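Local atomic coordinates of transcriptional regulator (Streptococcus pneumoniae, PDB entry 2GNP), a protein that is probably a sugar-responsive transcriptional regulator, inferred to sense a sugar-type effector through its putative sugar-binding domain. Residues A[92-96]-A[168-172]; A[123-129]-A[206-212]. All coordinates share one frame. Numbering follows the deposited sequence.

Interaction 1. Residues A[92-96]-A[168-172]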
loop_
_atom_site.group_PDB
_atom_site.type_symbol
_atom_site.label_atom_id
_atom_site.label_comp_id
_atom_site.label_asym_id
_atom_site.label_seq_id
_atom_site.Cartn_x
_atom_site.Cartn_y
_atom_site.Cartn_z
ATOM N N GLY A 92 -9.614 -4.624 -3.528
ATOM C CA GLY A 92 -9.500 -4.946 -2.120
ATOM C C GLY A 92 -10.362 -6.149 -1.853
ATOM O O GLY A 92 -10.875 -6.770 -2.778
ATOM N N PRO A 93 -10.560 -6.473 -0.576
ATOM C CA PRO A 93 -11.560 -7.492 -0.278
ATOM C C PRO A 93 -12.997 -6.940 -0.370
ATOM O O PRO A 93 -13.204 -5.770 -0.662
ATOM C CB PRO A 93 -11.210 -7.918 1.156
ATOM C CG PRO A 93 -10.609 -6.748 1.744
ATOM C CD PRO A 93 -9.932 -5.939 0.641
ATOM N N SER A 94 -13.962 -7.809 -0.098
ATOM C CA SER A 94 -15.367 -7.627 -0.480
ATOM C C SER A 94 -16.232 -6.620 0.312
ATOM O O SER A 94 -17.108 -5.974 -0.277
ATOM C CB SER A 94 -16.051 -8.993 -0.464
ATOM O OG SER A 94 -15.302 -9.930 0.322
ATOM N N HIS A 95 -16.028 -6.497 1.624
ATOM C CA HIS A 95 -16.965 -5.709 2.442
ATOM C C HIS A 95 -16.385 -4.450 3.092
ATOM O O HIS A 95 -16.808 -4.023 4.188
ATOM C CB HIS A 95 -17.657 -6.592 3.490
ATOM C CG HIS A 95 -18.587 -7.609 2.900
ATOM N ND1 HIS A 95 -18.318 -8.965 2.918
ATOM C CD2 HIS A 95 -19.785 -7.472 2.283
ATOM C CE1 HIS A 95 -19.305 -9.616 2.325
ATOM N NE2 HIS A 95 -20.207 -8.734 1.929
ATOM N N ILE A 96 -15.421 -3.840 2.417
ATOM C CA ILE A 96 -14.867 -2.577 2.913
ATOM C C ILE A 96 -15.751 -1.398 2.476
ATOM O O ILE A 96 -16.604 -1.556 1.597
ATOM C CB ILE A 96 -13.370 -2.409 2.528
ATOM C CG1 ILE A 96 -13.206 -2.194 1.022
ATOM C CG2 ILE A 96 -12.559 -3.644 3.018
ATOM C CD1 ILE A 96 -11.836 -1.671 0.635
ATOM N N GLN A 168 -11.103 -8.076 7.444
ATOM C CA GLN A 168 -11.492 -7.588 6.107
ATOM C C GLN A 168 -11.504 -8.699 5.041
ATOM O O GLN A 168 -12.186 -8.586 4.019
ATOM C CB GLN A 168 -10.584 -6.417 5.677
ATOM C CG GLN A 168 -10.433 -5.335 6.769
ATOM C CD GLN A 168 -11.604 -4.341 6.791
ATOM O OE1 GLN A 168 -12.747 -4.670 6.420
ATOM N NE2 GLN A 168 -11.315 -3.106 7.238
ATOM N N TRP A 169 -10.816 -9.795 5.357
ATOM C CA TRP A 169 -10.583 -10.915 4.427
ATOM C C TRP A 169 -11.486 -12.119 4.623
ATOM O O TRP A 169 -11.391 -13.115 3.877
ATOM C CB TRP A 169 -9.110 -11.335 4.482
ATOM C CG TRP A 169 -8.245 -10.280 3.892
ATOM C CD1 TRP A 169 -7.531 -9.310 4.568
ATOM C CD2 TRP A 169 -8.049 -10.026 2.494
ATOM N NE1 TRP A 169 -6.885 -8.496 3.663
ATOM C CE2 TRP A 169 -7.191 -8.901 2.390
ATOM C CE3 TRP A 169 -8.512 -10.647 1.326
ATOM C CZ2 TRP A 169 -6.768 -8.377 1.150
ATOM C CZ3 TRP A 169 -8.063 -10.151 0.073
ATOM C CH2 TRP A 169 -7.193 -9.006 0.018
ATOM N N LEU A 170 -12.365 -12.037 5.621
ATOM C CA LEU A 170 -13.181 -13.163 6.036
ATOM C C LEU A 170 -14.057 -13.822 4.966
ATOM O O LEU A 170 -14.296 -15.039 5.034
ATOM C CB LEU A 170 -14.051 -12.759 7.241
ATOM C CG LEU A 170 -13.625 -13.296 8.616
ATOM C CD1 LEU A 170 -12.153 -13.518 8.824
ATOM C CD2 LEU A 170 -14.159 -12.451 9.747
ATOM N N ASP A 171 -14.573 -13.060 4.016
ATOM C CA ASP A 171 -15.336 -13.748 2.953
ATOM C C ASP A 171 -14.595 -13.826 1.624
ATOM O O ASP A 171 -15.164 -14.227 0.589
ATOM C CB ASP A 171 -16.738 -13.157 2.773
ATOM C CG ASP A 171 -17.776 -13.802 3.726
ATOM O OD1 ASP A 171 -17.895 -13.325 4.881
ATOM O OD2 ASP A 171 -18.462 -14.782 3.310
HETATM N N MSE A 172 -13.322 -13.457 1.654
HETATM C CA MSE A 172 -12.489 -13.542 0.470
HETATM C C MSE A 172 -11.553 -14.776 0.523
HETATM O O MSE A 172 -11.444 -15.541 -0.461
HETATM C CB MSE A 172 -11.708 -12.244 0.298
HETATM C CG MSE A 172 -10.907 -12.169 -1.020
HETATM SE SE MSE A 172 -12.013 -12.516 -2.644
HETATM C CE MSE A 172 -13.152 -10.930 -2.523
HETATM O O HOH W 1 -14.141 -10.482 3.153
HETATM O O HOH W 2 -16.820 -11.897 -0.943
#
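Here the loop between strand 85-88 and helix 102-113 packs on that between helices 163-167 and 175-183. Start at P93, wedged against the turn that the other loop makes between W169 and M172, where M172 N donates to W169 O at 3.0 Å. W169 leaves its backbone with the CA-to-CB bond pointing away from 92-96, but chi1 m and chi2 near 98° swing the indole back beneath the proline. P93 CB then lies 3.9 Å from the centroid of the six-membered ring, 13° off its normal: a CH-pi contact over the face. The indole also meets F194 edge-to-face and touches F178. P93 CB also comes within 3.1 Å of Q168 O, and P93 CG within 3.9 Å of Q168 CB.

M172, a selenomethionine, starts t and then curls through p and p, bringing CE to 3.7 Å from S94 OG. Q168, m and m, folds its amide toward I96, with OE1 3.6 Å from I96 CG2; I96 and P93 both rest on W65. H95, chi1 m, sets the edge of its imidazole beside D171, CE1 to CB 4.4 Å.

The polar link runs through water. S94, with an unusual chi1 of 19°, points OG at two of them. Water 1 is 3.1 Å from S94 OG, donates to Q168 O at 2.9 Å and accepts from D171 N at 2.8 Å; water 2 is 2.8 Å from S94 OG and donates to D171 O at 3.2 Å. With direct hydrogen bonding between the loops absent, the chemistry implies a hydrophobic joint around P93 and W169, edged by solvent-mediated contacts.

Interaction 2. Residues A[123-129]-A[206-212]; sequences TIVQENK and LQERTIA
Two backbone hydrogen bonds set the register: I211 N to I124 O, 2.8 Å, and Q126 N to R209 O, 2.9 Å, both nearly straight. They flank V125 and T210, a non-hydrogen-bonded antiparallel pair with CA atoms 4.6 Å apart, both residues in extended conformation (phi/psi -118/122 and -101/133). T210 CA adds a CH...O contact of 3.3 Å to I124 O.

A third bond comes from a side chain. R209 (chi1 m, chi2 t, chi3 p) reaches along 123-129 so that NE donates to Q126 O at 2.9 Å, while NH1 forms a salt bridge with D177. R209 CG lies 3.6 Å from N128 C; N128, chi1 p, is the N-cap of helix 129-136, with OD1 accepting from L131 N.

Following helix 204-207, a type I beta turn runs from Q207 to T210, its T210 N to Q207 O bond weak at 3.4 Å. L206 O accepts from R209 N at 2.9 Å and T210 OG1 at 2.7 Å. V125 CG1 packs on L206 CD1 at 3.6 Å, I124 CD1 on T210 CG2 at 3.6 Å.

This is an isolated antiparallel beta bridge, joining the loop that leads into helix 129-136 to the chain around and after helix 204-207, where L206 and T210 touch F194 and R193 of strand 193-195, in a domain of probable Rossmann-like fold.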
loop_
_atom_site.group_PDB
_atom_site.type_symbol
_atom_site.label_atom_id
_atom_site.label_comp_id
_atom_site.label_asym_id
_atom_site.label_seq_id
_atom_site.Cartn_x
_atom_site.Cartn_y
_atom_site.Cartn_z
ATOM N N THR A 123 -12.314 -10.154 -9.249
ATOM C CA THR A 123 -12.188 -10.425 -7.816
ATOM C C THR A 123 -10.729 -10.715 -7.453
ATOM O O THR A 123 -10.015 -11.405 -8.206
ATOM C CB THR A 123 -13.041 -11.691 -7.481
ATOM O OG1 THR A 123 -14.418 -11.420 -7.815
ATOM C CG2 THR A 123 -12.967 -12.013 -6.048
ATOM N N ILE A 124 -10.301 -10.189 -6.313
ATOM C CA ILE A 124 -8.876 -10.220 -5.966
ATOM C C ILE A 124 -8.315 -11.660 -5.834
ATOM O O ILE A 124 -7.217 -11.918 -6.285
ATOM C CB ILE A 124 -8.608 -9.357 -4.684
ATOM C CG1 ILE A 124 -7.129 -9.392 -4.252
ATOM C CG2 ILE A 124 -9.508 -9.778 -3.555
ATOM C CD1 ILE A 124 -6.161 -8.836 -5.291
ATOM N N VAL A 125 -9.074 -12.584 -5.239
ATOM C CA VAL A 125 -8.586 -13.989 -5.094
ATOM C C VAL A 125 -9.533 -14.936 -5.868
ATOM O O VAL A 125 -10.751 -14.969 -5.597
ATOM C CB VAL A 125 -8.559 -14.449 -3.590
ATOM C CG1 VAL A 125 -8.193 -15.956 -3.496
ATOM C CG2 VAL A 125 -7.585 -13.579 -2.751
ATOM N N GLN A 126 -8.957 -15.685 -6.819
ATOM C CA GLN A 126 -9.728 -16.611 -7.628
ATOM C C GLN A 126 -9.659 -17.972 -6.914
ATOM O O GLN A 126 -8.765 -18.203 -6.065
ATOM C CB GLN A 126 -9.153 -16.716 -9.043
ATOM C CG GLN A 126 -9.079 -15.389 -9.800
ATOM C CD GLN A 126 -10.452 -14.900 -10.184
ATOM O OE1 GLN A 126 -10.787 -13.704 -10.018
ATOM N NE2 GLN A 126 -11.289 -15.820 -10.709
ATOM N N GLU A 127 -10.615 -18.839 -7.277
ATOM C CA GLU A 127 -10.728 -20.233 -6.791
ATOM C C GLU A 127 -9.489 -21.101 -7.021
ATOM O O GLU A 127 -9.104 -21.903 -6.160
ATOM C CB GLU A 127 -11.988 -20.858 -7.431
ATOM C CG GLU A 127 -13.306 -20.207 -6.913
ATOM C CD GLU A 127 -14.458 -20.219 -7.915
ATOM O OE1 GLU A 127 -15.317 -21.121 -7.796
ATOM O OE2 GLU A 127 -14.526 -19.333 -8.817
ATOM N N ASN A 128 -8.837 -20.935 -8.162
ATOM C CA ASN A 128 -7.624 -21.669 -8.478
ATOM C C ASN A 128 -6.748 -20.955 -9.494
ATOM O O ASN A 128 -7.141 -19.939 -10.059
ATOM C CB ASN A 128 -7.948 -23.080 -8.981
ATOM C CG ASN A 128 -8.809 -23.075 -10.220
ATOM O OD1 ASN A 128 -8.501 -22.419 -11.231
ATOM N ND2 ASN A 128 -9.905 -23.815 -10.161
ATOM N N LYS A 129 -5.544 -21.485 -9.686
ATOM C CA LYS A 129 -4.556 -20.917 -10.575
ATOM C C LYS A 129 -5.023 -20.880 -12.016
ATOM O O LYS A 129 -4.654 -19.971 -12.760
ATOM C CB LYS A 129 -3.247 -21.700 -10.488
ATOM C CG LYS A 129 -2.246 -21.233 -11.477
ATOM C CD LYS A 129 -0.805 -21.617 -11.125
ATOM C CE LYS A 129 -0.101 -22.205 -12.299
ATOM N NZ LYS A 129 0.262 -21.200 -13.303
ATOM N N LEU A 206 -1.808 -19.357 -2.806
ATOM C CA LEU A 206 -2.650 -18.135 -2.839
ATOM C C LEU A 206 -1.996 -17.091 -3.765
ATOM O O LEU A 206 -2.702 -16.401 -4.519
ATOM C CB LEU A 206 -2.842 -17.612 -1.422
ATOM C CG LEU A 206 -3.663 -16.318 -1.259
ATOM C CD1 LEU A 206 -5.067 -16.532 -1.812
ATOM C CD2 LEU A 206 -3.653 -15.879 0.230
ATOM N N GLN A 207 -0.664 -16.984 -3.716
ATOM C CA GLN A 207 0.105 -16.041 -4.569
ATOM C C GLN A 207 -0.353 -16.182 -6.020
ATOM O O GLN A 207 -0.616 -15.188 -6.708
ATOM C CB GLN A 207 1.608 -16.361 -4.457
ATOM C CG GLN A 207 2.442 -15.667 -5.469
ATOM C CD GLN A 207 3.872 -16.110 -5.404
ATOM O OE1 GLN A 207 4.185 -17.269 -5.682
ATOM N NE2 GLN A 207 4.760 -15.186 -5.050
ATOM N N GLU A 208 -0.458 -17.431 -6.473
ATOM C CA GLU A 208 -0.791 -17.751 -7.889
ATOM C C GLU A 208 -2.309 -17.601 -8.229
ATOM O O GLU A 208 -2.739 -17.728 -9.389
ATOM C CB GLU A 208 -0.209 -19.177 -8.240
ATOM C CG GLU A 208 1.304 -19.232 -8.063
ATOM C CD GLU A 208 1.993 -20.473 -8.653
ATOM O OE1 GLU A 208 1.362 -21.544 -8.637
ATOM O OE2 GLU A 208 3.163 -20.335 -9.108
ATOM N N ARG A 209 -3.134 -17.323 -7.235
ATOM C CA ARG A 209 -4.558 -17.192 -7.413
ATOM C C ARG A 209 -4.979 -15.701 -7.340
ATOM O O ARG A 209 -6.171 -15.412 -7.438
ATOM C CB ARG A 209 -5.356 -17.921 -6.306
ATOM C CG ARG A 209 -5.501 -19.434 -6.459
ATOM C CD ARG A 209 -5.776 -20.121 -5.094
ATOM N NE ARG A 209 -6.869 -19.562 -4.286
ATOM C CZ ARG A 209 -6.915 -19.642 -2.968
ATOM N NH1 ARG A 209 -5.906 -20.201 -2.313
ATOM N NH2 ARG A 209 -7.935 -19.131 -2.294
ATOM N N THR A 210 -3.986 -14.827 -7.118
ATOM C CA THR A 210 -4.291 -13.416 -6.760
ATOM C C THR A 210 -4.141 -12.500 -8.003
ATOM O O THR A 210 -3.159 -12.581 -8.749
ATOM C CB THR A 210 -3.390 -12.976 -5.610
ATOM O OG1 THR A 210 -3.642 -13.840 -4.493
ATOM C CG2 THR A 210 -3.666 -11.496 -5.200
ATOM N N ILE A 211 -5.164 -11.636 -8.179
ATOM C CA ILE A 211 -5.220 -10.781 -9.333
ATOM C C ILE A 211 -4.678 -9.416 -8.874
ATOM O O ILE A 211 -5.426 -8.494 -8.554
ATOM C CB ILE A 211 -6.648 -10.640 -9.932
ATOM C CG1 ILE A 211 -7.215 -12.016 -10.318
ATOM C CG2 ILE A 211 -6.574 -9.748 -11.196
ATOM C CD1 ILE A 211 -6.361 -12.792 -11.282
ATOM N N ALA A 212 -3.365 -9.326 -8.783
ATOM C CA ALA A 212 -2.711 -8.083 -8.312
ATOM C C ALA A 212 -1.340 -7.963 -8.912
ATOM O O ALA A 212 -0.731 -8.944 -9.346
ATOM C CB ALA A 212 -2.558 -8.145 -6.784
#

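How the interactions relate
Along the chain the segments alternate, 92-96, 123-129, 168-172, 206-212, and interactions 1 and 2 touch, their centres about 14 Å apart. M172 lies at the junction: its SE sits 3.6 Å from T123 CG2 and its CG 3.8 Å from I124 CG2. The same I124 CG2 lies 3.4 Å from G92 O. Further residues serve both contacts: F194 meets W169 and L206, C192 meets W169 and I124, and helix 175-183 supplies F178 to W169 and D177 to R209. In interaction 1, segment 92-96 belongs to the loop following parallel strand 85-88; Rossmann-like domains commonly bind ligands at such loops, so an effector pocket nearby is plausible.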